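Local coordinates for protein homoserine dehydrogenase (Thermoplasma acidophilum, PDB 3ING) that binds NADPH and probably catalyses the homoserine dehydrogenase step, a reaction shared by threonine and methionine biosynthesis, at residues A[7-12]-A[17-22]; A[21-26]-A[52-57]; A[85-90]-A[315-320]. All coordinates share one frame; numbering follows the deposited sequence.

Contact 1 (A[7-12]-A[17-22]); sequences IILMGT and LNVLRI. With NDP (NADPH dihydro-nicotinamide-adenine-dinucleotide phosphate), chain C.
Leu9 and Leu20 meet methyl to methyl, with CD2 of Leu9 3.7 Å from CD2 of Leu20. They pack the first strand of the Rossmann fold, 4-10, against its first helix, 14-29; the glycine-rich GxGxxG turn connects the two. The CD2 methyl of Leu9 also reaches Val19 CG1, at 4.3 Å. Leu9 has CG anti to its backbone N (chi1 178°), which extends the side chain from the strand toward the helix. The other branch of Leu20 serves the turn: its CD1 lies 4.2 Å from Thr12 CG2. No hydrogen bond links the two segments, and the touching residues are buried. Beyond this apolar layer, Thr12 OG1 is bonded to the carbonyl of Ser41, which fixes the side chain and leaves CG2 for Leu20. Leu9 also touches Val87 of the neighbouring strand 85-88. Gly11 is needed for two reasons. Its backbone angles would jam a CB against the preceding carbonyl O, and a CB would also crowd the cofactor. Gly11 CA already lies 3.4 Å from O4B of NADPH. The turn then offers its amide to the adenosine ribose: Thr12 N donates to NADPH O3B at 3.0 Å, with an N-H...O angle of 155°.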
loop_
_atom_site.group_PDB
_atom_site.type_symbol
_atom_site.label_atom_id
_atom_site.label_comp_id
_atom_site.label_asym_id
_atom_site.label_seq_id
_atom_site.Cartn_x
_atom_site.Cartn_y
_atom_site.Cartn_z
ATOM N N ILE A 7 -0.568 25.024 -3.688
ATOM C CA ILE A 7 -0.551 24.337 -4.985
ATOM C C ILE A 7 -1.165 25.174 -6.107
ATOM O O ILE A 7 -1.945 26.146 -5.889
ATOM C CB ILE A 7 -1.232 22.932 -4.932
ATOM C CG1 ILE A 7 -2.771 23.059 -5.124
ATOM C CG2 ILE A 7 -0.801 22.195 -3.650
ATOM C CD1 ILE A 7 -3.501 21.800 -5.136
ATOM N N ILE A 8 -0.756 24.806 -7.314
ATOM C CA ILE A 8 -1.325 25.331 -8.533
ATOM C C ILE A 8 -1.920 24.127 -9.241
ATOM O O ILE A 8 -1.250 23.102 -9.396
ATOM C CB ILE A 8 -0.267 26.010 -9.425
ATOM C CG1 ILE A 8 0.145 27.376 -8.823
ATOM C CG2 ILE A 8 -0.821 26.189 -10.811
ATOM C CD1 ILE A 8 1.487 27.932 -9.383
ATOM N N LEU A 9 -3.180 24.237 -9.662
ATOM C CA LEU A 9 -3.868 23.123 -10.302
ATOM C C LEU A 9 -4.158 23.451 -11.770
ATOM O O LEU A 9 -4.907 24.358 -12.045
ATOM C CB LEU A 9 -5.201 22.834 -9.600
ATOM C CG LEU A 9 -6.080 21.714 -10.194
ATOM C CD1 LEU A 9 -5.242 20.389 -10.308
ATOM C CD2 LEU A 9 -7.400 21.483 -9.408
HETATM N N MSE A 10 -3.635 22.641 -12.679
HETATM C CA MSE A 10 -3.869 22.791 -14.091
HETATM C C MSE A 10 -4.862 21.714 -14.526
HETATM O O MSE A 10 -4.537 20.537 -14.452
HETATM C CB MSE A 10 -2.580 22.564 -14.864
HETATM C CG MSE A 10 -1.445 23.518 -14.611
HETATM SE SE MSE A 10 -1.537 25.028 -15.794
HETATM C CE MSE A 10 -1.527 24.308 -17.573
ATOM N N GLY A 11 -6.054 22.116 -14.962
ATOM C CA GLY A 11 -7.089 21.164 -15.374
ATOM C C GLY A 11 -8.076 20.912 -14.273
ATOM O O GLY A 11 -7.703 20.497 -13.182
ATOM N N THR A 12 -9.340 21.190 -14.563
ATOM C CA THR A 12 -10.454 21.074 -13.614
ATOM C C THR A 12 -11.653 20.344 -14.239
ATOM O O THR A 12 -12.828 20.813 -14.160
ATOM C CB THR A 12 -10.881 22.444 -13.123
ATOM O OG1 THR A 12 -10.854 23.347 -14.230
ATOM C CG2 THR A 12 -9.903 22.936 -12.053
ATOM N N LEU A 17 -11.690 18.727 -10.915
ATOM C CA LEU A 17 -12.733 19.322 -10.054
ATOM C C LEU A 17 -12.873 18.492 -8.770
ATOM O O LEU A 17 -13.070 19.048 -7.708
ATOM C CB LEU A 17 -14.049 19.463 -10.792
ATOM C CG LEU A 17 -15.087 20.420 -10.222
ATOM C CD1 LEU A 17 -14.508 21.833 -9.992
ATOM C CD2 LEU A 17 -16.320 20.474 -11.149
ATOM N N ASN A 18 -12.730 17.170 -8.865
ATOM C CA ASN A 18 -12.757 16.310 -7.674
ATOM C C ASN A 18 -11.549 16.528 -6.778
ATOM O O ASN A 18 -11.605 16.312 -5.568
ATOM C CB ASN A 18 -12.870 14.822 -8.069
ATOM C CG ASN A 18 -14.301 14.406 -8.366
ATOM O OD1 ASN A 18 -15.199 14.774 -7.630
ATOM N ND2 ASN A 18 -14.509 13.661 -9.457
ATOM N N VAL A 19 -10.433 16.927 -7.377
ATOM C CA VAL A 19 -9.267 17.262 -6.576
ATOM C C VAL A 19 -9.584 18.473 -5.670
ATOM O O VAL A 19 -9.322 18.461 -4.457
ATOM C CB VAL A 19 -8.003 17.502 -7.448
ATOM C CG1 VAL A 19 -6.952 18.240 -6.653
ATOM C CG2 VAL A 19 -7.421 16.140 -8.008
ATOM N N LEU A 20 -10.241 19.476 -6.245
ATOM C CA LEU A 20 -10.681 20.620 -5.472
ATOM C C LEU A 20 -11.698 20.203 -4.405
ATOM O O LEU A 20 -11.639 20.655 -3.275
ATOM C CB LEU A 20 -11.312 21.674 -6.403
ATOM C CG LEU A 20 -10.395 22.441 -7.355
ATOM C CD1 LEU A 20 -11.159 23.521 -8.117
ATOM C CD2 LEU A 20 -9.226 23.056 -6.596
ATOM N N ARG A 21 -12.634 19.335 -4.758
ATOM C CA ARG A 21 -13.636 18.902 -3.779
ATOM C C ARG A 21 -12.972 18.238 -2.589
ATOM O O ARG A 21 -13.304 18.554 -1.433
ATOM C CB ARG A 21 -14.641 17.932 -4.402
ATOM C CG ARG A 21 -15.638 18.572 -5.388
ATOM C CD ARG A 21 -16.678 17.584 -5.936
ATOM N NE ARG A 21 -17.511 18.222 -6.958
ATOM C CZ ARG A 21 -17.482 17.970 -8.262
ATOM N NH1 ARG A 21 -16.684 17.048 -8.777
ATOM N NH2 ARG A 21 -18.309 18.618 -9.060
ATOM N N ILE A 22 -12.024 17.338 -2.857
ATOM C CA ILE A 22 -11.319 16.618 -1.787
ATOM C C ILE A 22 -10.503 17.562 -0.932
ATOM O O ILE A 22 -10.550 17.483 0.287
ATOM C CB ILE A 22 -10.464 15.450 -2.349
ATOM C CG1 ILE A 22 -11.415 14.376 -2.898
ATOM C CG2 ILE A 22 -9.547 14.823 -1.260
ATOM C CD1 ILE A 22 -10.778 13.224 -3.642
HETATM P PA NDP C . -11.121 16.128 -18.663
HETATM O O1A NDP C . -12.410 15.856 -18.001
HETATM O O2A NDP C . -11.147 16.251 -20.140
HETATM O O5B NDP C . -10.473 17.486 -18.088
HETATM C C5B NDP C . -9.302 18.104 -18.580
HETATM C C4B NDP C . -9.138 19.486 -17.966
HETATM O O4B NDP C . -8.035 20.163 -18.511
HETATM C C3B NDP C . -10.328 20.401 -18.285
HETATM O O3B NDP C . -10.474 21.406 -17.294
HETATM C C2B NDP C . -9.929 21.020 -19.581
HETATM O O2B NDP C . -10.558 22.239 -19.859
HETATM C C1B NDP C . -8.473 21.273 -19.293
HETATM N N9A NDP C . -7.618 21.383 -20.468
HETATM C C8A NDP C . -7.707 20.796 -21.700
HETATM N N7A NDP C . -6.608 21.181 -22.423
HETATM C C5A NDP C . -5.856 21.983 -21.655
HETATM C C6A NDP C . -4.672 22.635 -21.935
HETATM N N6A NDP C . -3.940 22.281 -22.988
HETATM N N1A NDP C . -4.158 23.370 -20.928
HETATM C C2A NDP C . -4.776 23.532 -19.705
HETATM N N3A NDP C . -5.958 22.881 -19.404
HETATM C C4A NDP C . -6.460 22.115 -20.416
HETATM O O3 NDP C . -10.049 15.006 -18.247
HETATM P PN NDP C . -10.083 14.098 -16.921
HETATM O O1N NDP C . -11.040 12.969 -17.126
HETATM O O2N NDP C . -10.255 15.027 -15.761
HETATM O O5D NDP C . -8.595 13.449 -16.891
HETATM C C5D NDP C . -7.542 14.368 -16.595
HETATM C C4D NDP C . -6.211 13.623 -16.629
HETATM O O4D NDP C . -6.263 12.609 -15.651
HETATM C C3D NDP C . -5.931 12.923 -17.931
HETATM O O3D NDP C . -4.584 13.097 -18.385
HETATM C C2D NDP C . -6.259 11.469 -17.650
HETATM O O2D NDP C . -5.540 10.578 -18.460
HETATM C C1D NDP C . -5.874 11.357 -16.194
HETATM N N1N NDP C . -6.506 10.247 -15.503
HETATM C C2N NDP C . -7.874 10.158 -15.481
HETATM C C3N NDP C . -8.534 9.036 -15.000
HETATM C C7N NDP C . -10.009 9.072 -14.874
HETATM O O7N NDP C . -10.541 8.396 -13.800
HETATM N N7N NDP C . -10.773 9.814 -15.666
HETATM C C4N NDP C . -7.799 8.001 -14.156
HETATM C C5N NDP C . -6.312 8.215 -14.214
HETATM C C6N NDP C . -5.739 9.312 -14.852
HETATM P P2B NDP C . -12.150 22.433 -19.858
HETATM O O1X NDP C . -12.243 23.820 -20.434
HETATM O O2X NDP C . -12.784 22.175 -18.459
HETATM O O3X NDP C . -12.638 21.393 -20.815
#

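Contact 2 (A[21-26]-A[52-57]); sequences RIIDAS and LDISSI
Ile23 and Ile54 make the tight part of this contact. CG2 of Ile23 lies 3.7 Å from CD1 of Ile54, and the two side chains cross at about a right angle. Ile54 has CG1 anti to its carbonyl carbon (chi1 -64°), and from there its CD1 methyl reaches Ile23. Its other branch, CG2, packs 4.0 Å from CB of Asp24. Both isoleucines are buried. Ile23 also leans on Ile35 and Ile54 on Val37, both on strand 34-41, and Ile54 touches Leu20 as well. The apolar part therefore continues down toward the sheet. Helices 14-29 and 54-64 thus meet side by side over the first two strands of the Rossmann fold, 4-10 and 34-41, in the NAD-binding part of the protein. The meeting is at the start of helix 54-64. Asp53 is its N-cap: Asp53 OD1 accepts from Ser56 N at 3.1 Å, and the N-H comes from above the carboxylate plane. The outer part is polar and looser. Asp24 is only partly exposed, and its carboxylate works with both oxygens. OD2 lies 3.6 Å from Ser55 CB and forms a salt bridge with Arg28, one turn further along the same helix. OD1 takes a hydrogen bond from a water at 2.9 Å. The same water accepts from Ser55 N at 3.0 Å, so it bridges the side chain of one helix to a first-turn amide of the other. No direct hydrogen bond joins the two segments. The negative charge of Asp24 faces the N-terminal end of helix 54-64, where the helix dipole would probably favour it. Asp53 carries a like charge nearby, with its OD1 6.2 Å from Asp24 OD1, and Arg28 is likely to offset part of that repulsion.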
loop_
_atom_site.group_PDB
_atom_site.type_symbol
_atom_site.label_atom_id
_atom_site.label_comp_id
_atom_site.label_asym_id
_atom_site.label_seq_id
_atom_site.Cartn_x
_atom_site.Cartn_y
_atom_site.Cartn_z
ATOM N N ARG A 21 -12.634 19.335 -4.758
ATOM C CA ARG A 21 -13.636 18.902 -3.779
ATOM C C ARG A 21 -12.972 18.238 -2.589
ATOM O O ARG A 21 -13.304 18.554 -1.433
ATOM C CB ARG A 21 -14.641 17.932 -4.402
ATOM C CG ARG A 21 -15.638 18.572 -5.388
ATOM C CD ARG A 21 -16.678 17.584 -5.936
ATOM N NE ARG A 21 -17.511 18.222 -6.958
ATOM C CZ ARG A 21 -17.482 17.970 -8.262
ATOM N NH1 ARG A 21 -16.684 17.048 -8.777
ATOM N NH2 ARG A 21 -18.309 18.618 -9.060
ATOM N N ILE A 22 -12.024 17.338 -2.857
ATOM C CA ILE A 22 -11.319 16.618 -1.787
ATOM C C ILE A 22 -10.503 17.562 -0.932
ATOM O O ILE A 22 -10.550 17.483 0.287
ATOM C CB ILE A 22 -10.464 15.450 -2.349
ATOM C CG1 ILE A 22 -11.415 14.376 -2.898
ATOM C CG2 ILE A 22 -9.547 14.823 -1.260
ATOM C CD1 ILE A 22 -10.778 13.224 -3.642
ATOM N N ILE A 23 -9.810 18.504 -1.560
ATOM C CA ILE A 23 -9.035 19.496 -0.825
ATOM C C ILE A 23 -9.946 20.339 0.053
ATOM O O ILE A 23 -9.651 20.595 1.227
ATOM C CB ILE A 23 -8.200 20.421 -1.780
ATOM C CG1 ILE A 23 -7.097 19.605 -2.452
ATOM C CG2 ILE A 23 -7.676 21.698 -0.983
ATOM C CD1 ILE A 23 -6.305 20.318 -3.573
ATOM N N ASP A 24 -11.087 20.731 -0.485
ATOM C CA ASP A 24 -11.995 21.571 0.261
ATOM C C ASP A 24 -12.564 20.815 1.493
ATOM O O ASP A 24 -12.633 21.361 2.612
ATOM C CB ASP A 24 -13.117 22.053 -0.628
ATOM C CG ASP A 24 -13.887 23.186 0.002
ATOM O OD1 ASP A 24 -13.250 24.067 0.616
ATOM O OD2 ASP A 24 -15.121 23.196 -0.132
ATOM N N ALA A 25 -12.903 19.550 1.303
ATOM C CA ALA A 25 -13.443 18.728 2.390
ATOM C C ALA A 25 -12.355 18.524 3.414
ATOM O O ALA A 25 -12.597 18.588 4.604
ATOM C CB ALA A 25 -13.959 17.388 1.845
ATOM N N SER A 26 -11.140 18.335 2.932
ATOM C CA SER A 26 -9.996 18.107 3.804
ATOM C C SER A 26 -9.687 19.290 4.675
ATOM O O SER A 26 -9.452 19.152 5.871
ATOM C CB SER A 26 -8.763 17.796 2.980
ATOM O OG SER A 26 -7.620 17.802 3.822
ATOM N N LEU A 52 -7.780 32.071 -2.493
ATOM C CA LEU A 52 -8.765 31.667 -3.503
ATOM C C LEU A 52 -9.845 30.861 -2.788
ATOM O O LEU A 52 -9.539 29.986 -1.947
ATOM C CB LEU A 52 -8.151 30.813 -4.621
ATOM C CG LEU A 52 -7.305 31.430 -5.761
ATOM C CD1 LEU A 52 -6.941 30.402 -6.842
ATOM C CD2 LEU A 52 -8.008 32.582 -6.419
ATOM N N ASP A 53 -11.099 31.098 -3.167
ATOM C CA ASP A 53 -12.233 30.436 -2.524
ATOM C C ASP A 53 -12.641 29.211 -3.332
ATOM O O ASP A 53 -13.381 29.302 -4.315
ATOM C CB ASP A 53 -13.353 31.449 -2.368
ATOM C CG ASP A 53 -14.573 30.875 -1.684
ATOM O OD1 ASP A 53 -14.755 29.646 -1.631
ATOM O OD2 ASP A 53 -15.391 31.676 -1.239
ATOM N N ILE A 54 -12.187 28.041 -2.869
ATOM C CA ILE A 54 -12.320 26.802 -3.622
ATOM C C ILE A 54 -13.755 26.399 -3.855
ATOM O O ILE A 54 -14.106 26.024 -4.966
ATOM C CB ILE A 54 -11.558 25.612 -2.918
ATOM C CG1 ILE A 54 -10.048 25.878 -2.867
ATOM C CG2 ILE A 54 -11.831 24.322 -3.622
ATOM C CD1 ILE A 54 -9.281 24.933 -1.858
ATOM N N SER A 55 -14.592 26.457 -2.828
ATOM C CA SER A 55 -15.986 26.048 -3.023
ATOM C C SER A 55 -16.661 26.987 -4.001
ATOM O O SER A 55 -17.508 26.569 -4.763
ATOM C CB SER A 55 -16.752 25.973 -1.702
ATOM O OG SER A 55 -16.753 27.210 -1.093
ATOM N N SER A 56 -16.274 28.253 -3.989
ATOM C CA SER A 56 -16.823 29.179 -4.945
ATOM C C SER A 56 -16.371 28.840 -6.366
ATOM O O SER A 56 -17.147 28.929 -7.314
ATOM C CB SER A 56 -16.438 30.596 -4.600
ATOM O OG SER A 56 -17.310 31.444 -5.257
ATOM N N ILE A 57 -15.122 28.433 -6.522
ATOM C CA ILE A 57 -14.617 28.032 -7.828
ATOM C C ILE A 57 -15.310 26.757 -8.299
ATOM O O ILE A 57 -15.660 26.630 -9.468
ATOM C CB ILE A 57 -13.085 27.844 -7.805
ATOM C CG1 ILE A 57 -12.411 29.230 -7.658
ATOM C CG2 ILE A 57 -12.625 27.114 -9.053
ATOM C CD1 ILE A 57 -10.942 29.192 -7.315
HETATM O O HOH W 1 -13.864 26.866 0.066
#

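Contact 3 (A[85-90]-A[315-320]); sequences LLVDCT and NDILLL. With NDP (NADPH dihydro-nicotinamide-adenine-dinucleotide phosphate), chain C.
Leu85, on an inner strand of the nucleotide-binding sheet, is held by Ile317 and Leu320 of a helix more than 220 residues later in the chain. A different methyl meets each: its CD2 lies 3.9 Å from Ile317 CG1, and its CD1 lies 3.9 Å from Leu320 CB. CG of Leu85 is anti to the backbone N (chi1 -173°), which carries the fork out toward the helix. One step along the same face, Val87 CG2 meets Ile317 CD1 at 3.8 Å, the two side chains at about a right angle. The C-terminal helix 306-321 covers this Rossmann strand; the axes of strand 85-88 and helix segment 315-320 run nearly antiparallel (163°) and approach to 10.5 Å. Asp88 OD1 takes two bonds: Thr90 N donates at 2.9 Å, closing an Asx turn, and Thr90 OG1 donates at 2.6 Å to its syn lone pair. Arg98 and Asn117 also hydrogen-bond to Thr90 OG1. Thr90 O accepts from the nicotinamide-ribose hydroxyl O3D of NADPH at 2.8 Å, and Thr90 CG2 lies 3.7 Å from adenine N3A. With a valine in place of this threonine, Arg98 and Asn117 would probably lose their hydroxyl partner, and Asp88 OD1 would keep only the amide bond.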
loop_
_atom_site.group_PDB
_atom_site.type_symbol
_atom_site.label_atom_id
_atom_site.label_comp_id
_atom_site.label_asym_id
_atom_site.label_seq_id
_atom_site.Cartn_x
_atom_site.Cartn_y
_atom_site.Cartn_z
ATOM N N LEU A 85 3.965 23.361 -5.245
ATOM C CA LEU A 85 3.639 22.205 -6.058
ATOM C C LEU A 85 2.685 22.532 -7.188
ATOM O O LEU A 85 1.732 23.299 -7.005
ATOM C CB LEU A 85 3.018 21.206 -5.076
ATOM C CG LEU A 85 2.622 19.768 -5.303
ATOM C CD1 LEU A 85 2.730 18.990 -3.952
ATOM C CD2 LEU A 85 1.227 19.736 -5.838
ATOM N N LEU A 86 2.959 21.975 -8.372
ATOM C CA LEU A 86 2.063 22.057 -9.516
ATOM C C LEU A 86 1.380 20.707 -9.690
ATOM O O LEU A 86 2.032 19.663 -9.589
ATOM C CB LEU A 86 2.806 22.402 -10.811
ATOM C CG LEU A 86 1.937 22.236 -12.079
ATOM C CD1 LEU A 86 1.158 23.522 -12.429
ATOM C CD2 LEU A 86 2.792 21.776 -13.232
ATOM N N VAL A 87 0.069 20.731 -9.917
ATOM C CA VAL A 87 -0.708 19.529 -10.131
ATOM C C VAL A 87 -1.241 19.550 -11.571
ATOM O O VAL A 87 -1.896 20.506 -12.001
ATOM C CB VAL A 87 -1.870 19.438 -9.143
ATOM C CG1 VAL A 87 -2.652 18.098 -9.366
ATOM C CG2 VAL A 87 -1.374 19.605 -7.703
ATOM N N ASP A 88 -0.910 18.503 -12.321
ATOM C CA ASP A 88 -1.327 18.359 -13.717
ATOM C C ASP A 88 -2.473 17.385 -13.863
ATOM O O ASP A 88 -2.279 16.184 -13.749
ATOM C CB ASP A 88 -0.156 17.871 -14.562
ATOM C CG ASP A 88 -0.485 17.776 -16.039
ATOM O OD1 ASP A 88 -1.569 18.226 -16.415
ATOM O OD2 ASP A 88 0.367 17.265 -16.832
ATOM N N CYS A 89 -3.675 17.924 -14.054
ATOM C CA CYS A 89 -4.829 17.135 -14.377
ATOM C C CYS A 89 -5.340 17.476 -15.795
ATOM O O CYS A 89 -6.562 17.453 -16.069
ATOM C CB CYS A 89 -5.926 17.383 -13.338
ATOM S SG CYS A 89 -5.515 16.688 -11.704
ATOM N N THR A 90 -4.430 17.839 -16.669
ATOM C CA THR A 90 -4.774 18.166 -18.069
ATOM C C THR A 90 -4.778 16.861 -18.884
ATOM O O THR A 90 -4.229 15.875 -18.452
ATOM C CB THR A 90 -3.761 19.132 -18.706
ATOM O OG1 THR A 90 -2.492 18.471 -18.788
ATOM C CG2 THR A 90 -3.629 20.425 -17.881
ATOM N N ASN A 315 -3.321 12.305 -2.215
ATOM C CA ASN A 315 -2.343 11.528 -1.437
ATOM C C ASN A 315 -0.929 11.933 -1.839
ATOM O O ASN A 315 -0.077 12.162 -0.983
ATOM C CB ASN A 315 -2.522 10.024 -1.615
ATOM C CG ASN A 315 -1.692 9.248 -0.637
ATOM O OD1 ASN A 315 -0.631 8.674 -0.982
ATOM N ND2 ASN A 315 -2.101 9.306 0.618
ATOM N N ASP A 316 -0.685 12.071 -3.149
ATOM C CA ASP A 316 0.622 12.516 -3.632
ATOM C C ASP A 316 0.970 13.903 -3.088
ATOM O O ASP A 316 2.120 14.143 -2.690
ATOM C CB ASP A 316 0.712 12.521 -5.156
ATOM C CG ASP A 316 1.079 11.156 -5.758
ATOM O OD1 ASP A 316 1.587 10.255 -5.036
ATOM O OD2 ASP A 316 0.920 11.035 -6.998
ATOM N N ILE A 317 0.002 14.821 -3.092
ATOM C CA ILE A 317 0.223 16.176 -2.527
ATOM C C ILE A 317 0.663 16.104 -1.048
ATOM O O ILE A 317 1.609 16.795 -0.605
ATOM C CB ILE A 317 -1.053 17.058 -2.665
ATOM C CG1 ILE A 317 -1.364 17.335 -4.150
ATOM C CG2 ILE A 317 -0.895 18.380 -1.862
ATOM C CD1 ILE A 317 -2.685 18.138 -4.397
ATOM N N LEU A 318 -0.006 15.232 -0.296
ATOM C CA LEU A 318 0.271 15.097 1.128
ATOM C C LEU A 318 1.607 14.396 1.344
ATOM O O LEU A 318 2.384 14.792 2.228
ATOM C CB LEU A 318 -0.882 14.361 1.814
ATOM C CG LEU A 318 -2.176 15.166 1.792
ATOM C CD1 LEU A 318 -3.346 14.388 2.420
ATOM C CD2 LEU A 318 -1.966 16.514 2.518
ATOM N N LEU A 319 1.937 13.418 0.507
ATOM C CA LEU A 319 3.275 12.790 0.625
ATOM C C LEU A 319 4.372 13.826 0.376
ATOM O O LEU A 319 5.384 13.843 1.077
ATOM C CB LEU A 319 3.439 11.608 -0.333
ATOM C CG LEU A 319 2.666 10.311 0.009
ATOM C CD1 LEU A 319 2.696 9.297 -1.146
ATOM C CD2 LEU A 319 3.315 9.732 1.294
ATOM N N LEU A 320 4.166 14.705 -0.601
ATOM C CA LEU A 320 5.179 15.716 -0.901
ATOM C C LEU A 320 5.243 16.830 0.144
ATOM O O LEU A 320 6.257 17.496 0.273
ATOM C CB LEU A 320 4.989 16.288 -2.290
ATOM C CG LEU A 320 5.503 15.408 -3.414
ATOM C CD1 LEU A 320 4.982 15.882 -4.789
ATOM C CD2 LEU A 320 7.018 15.413 -3.419
HETATM P PA NDP C . -11.121 16.128 -18.663
HETATM O O1A NDP C . -12.410 15.856 -18.001
HETATM O O2A NDP C . -11.147 16.251 -20.140
HETATM O O5B NDP C . -10.473 17.486 -18.088
HETATM C C5B NDP C . -9.302 18.104 -18.580
HETATM C C4B NDP C . -9.138 19.486 -17.966
HETATM O O4B NDP C . -8.035 20.163 -18.511
HETATM C C3B NDP C . -10.328 20.401 -18.285
HETATM O O3B NDP C . -10.474 21.406 -17.294
HETATM C C2B NDP C . -9.929 21.020 -19.581
HETATM O O2B NDP C . -10.558 22.239 -19.859
HETATM C C1B NDP C . -8.473 21.273 -19.293
HETATM N N9A NDP C . -7.618 21.383 -20.468
HETATM C C8A NDP C . -7.707 20.796 -21.700
HETATM N N7A NDP C . -6.608 21.181 -22.423
HETATM C C5A NDP C . -5.856 21.983 -21.655
HETATM C C6A NDP C . -4.672 22.635 -21.935
HETATM N N6A NDP C . -3.940 22.281 -22.988
HETATM N N1A NDP C . -4.158 23.370 -20.928
HETATM C C2A NDP C . -4.776 23.532 -19.705
HETATM N N3A NDP C . -5.958 22.881 -19.404
HETATM C C4A NDP C . -6.460 22.115 -20.416
HETATM O O3 NDP C . -10.049 15.006 -18.247
HETATM P PN NDP C . -10.083 14.098 -16.921
HETATM O O1N NDP C . -11.040 12.969 -17.126
HETATM O O2N NDP C . -10.255 15.027 -15.761
HETATM O O5D NDP C . -8.595 13.449 -16.891
HETATM C C5D NDP C . -7.542 14.368 -16.595
HETATM C C4D NDP C . -6.211 13.623 -16.629
HETATM O O4D NDP C . -6.263 12.609 -15.651
HETATM C C3D NDP C . -5.931 12.923 -17.931
HETATM O O3D NDP C . -4.584 13.097 -18.385
HETATM C C2D NDP C . -6.259 11.469 -17.650
HETATM O O2D NDP C . -5.540 10.578 -18.460
HETATM C C1D NDP C . -5.874 11.357 -16.194
HETATM N N1N NDP C . -6.506 10.247 -15.503
HETATM C C2N NDP C . -7.874 10.158 -15.481
HETATM C C3N NDP C . -8.534 9.036 -15.000
HETATM C C7N NDP C . -10.009 9.072 -14.874
HETATM O O7N NDP C . -10.541 8.396 -13.800
HETATM N N7N NDP C . -10.773 9.814 -15.666
HETATM C C4N NDP C . -7.799 8.001 -14.156
HETATM C C5N NDP C . -6.312 8.215 -14.214
HETATM C C6N NDP C . -5.739 9.312 -14.852
HETATM P P2B NDP C . -12.150 22.433 -19.858
HETATM O O1X NDP C . -12.243 23.820 -20.434
HETATM O O2X NDP C . -12.784 22.175 -18.459
HETATM O O3X NDP C . -12.638 21.393 -20.815
#

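How the contacts relate
Contacts 1 and 3 are buried, while contact 2 lies further from the centre of the chain and is partly open. Contacts 1 and 2 share helix 14-29, including Arg21 and Ile22, and touch where Ile7 CD1 meets Ile23 CD1 at 3.5 Å. Contacts 1 and 3 use neighbouring parallel strands, probably bonded from Ile8 O to Val87 N and from Met10 O to Cys89 N. All three pack apolar side chains across their segments. They differ at their polar ends: contacts 1 and 3 place turns after the strands against NADPH, whereas contact 2 has a carboxylate, a water and a helix cap.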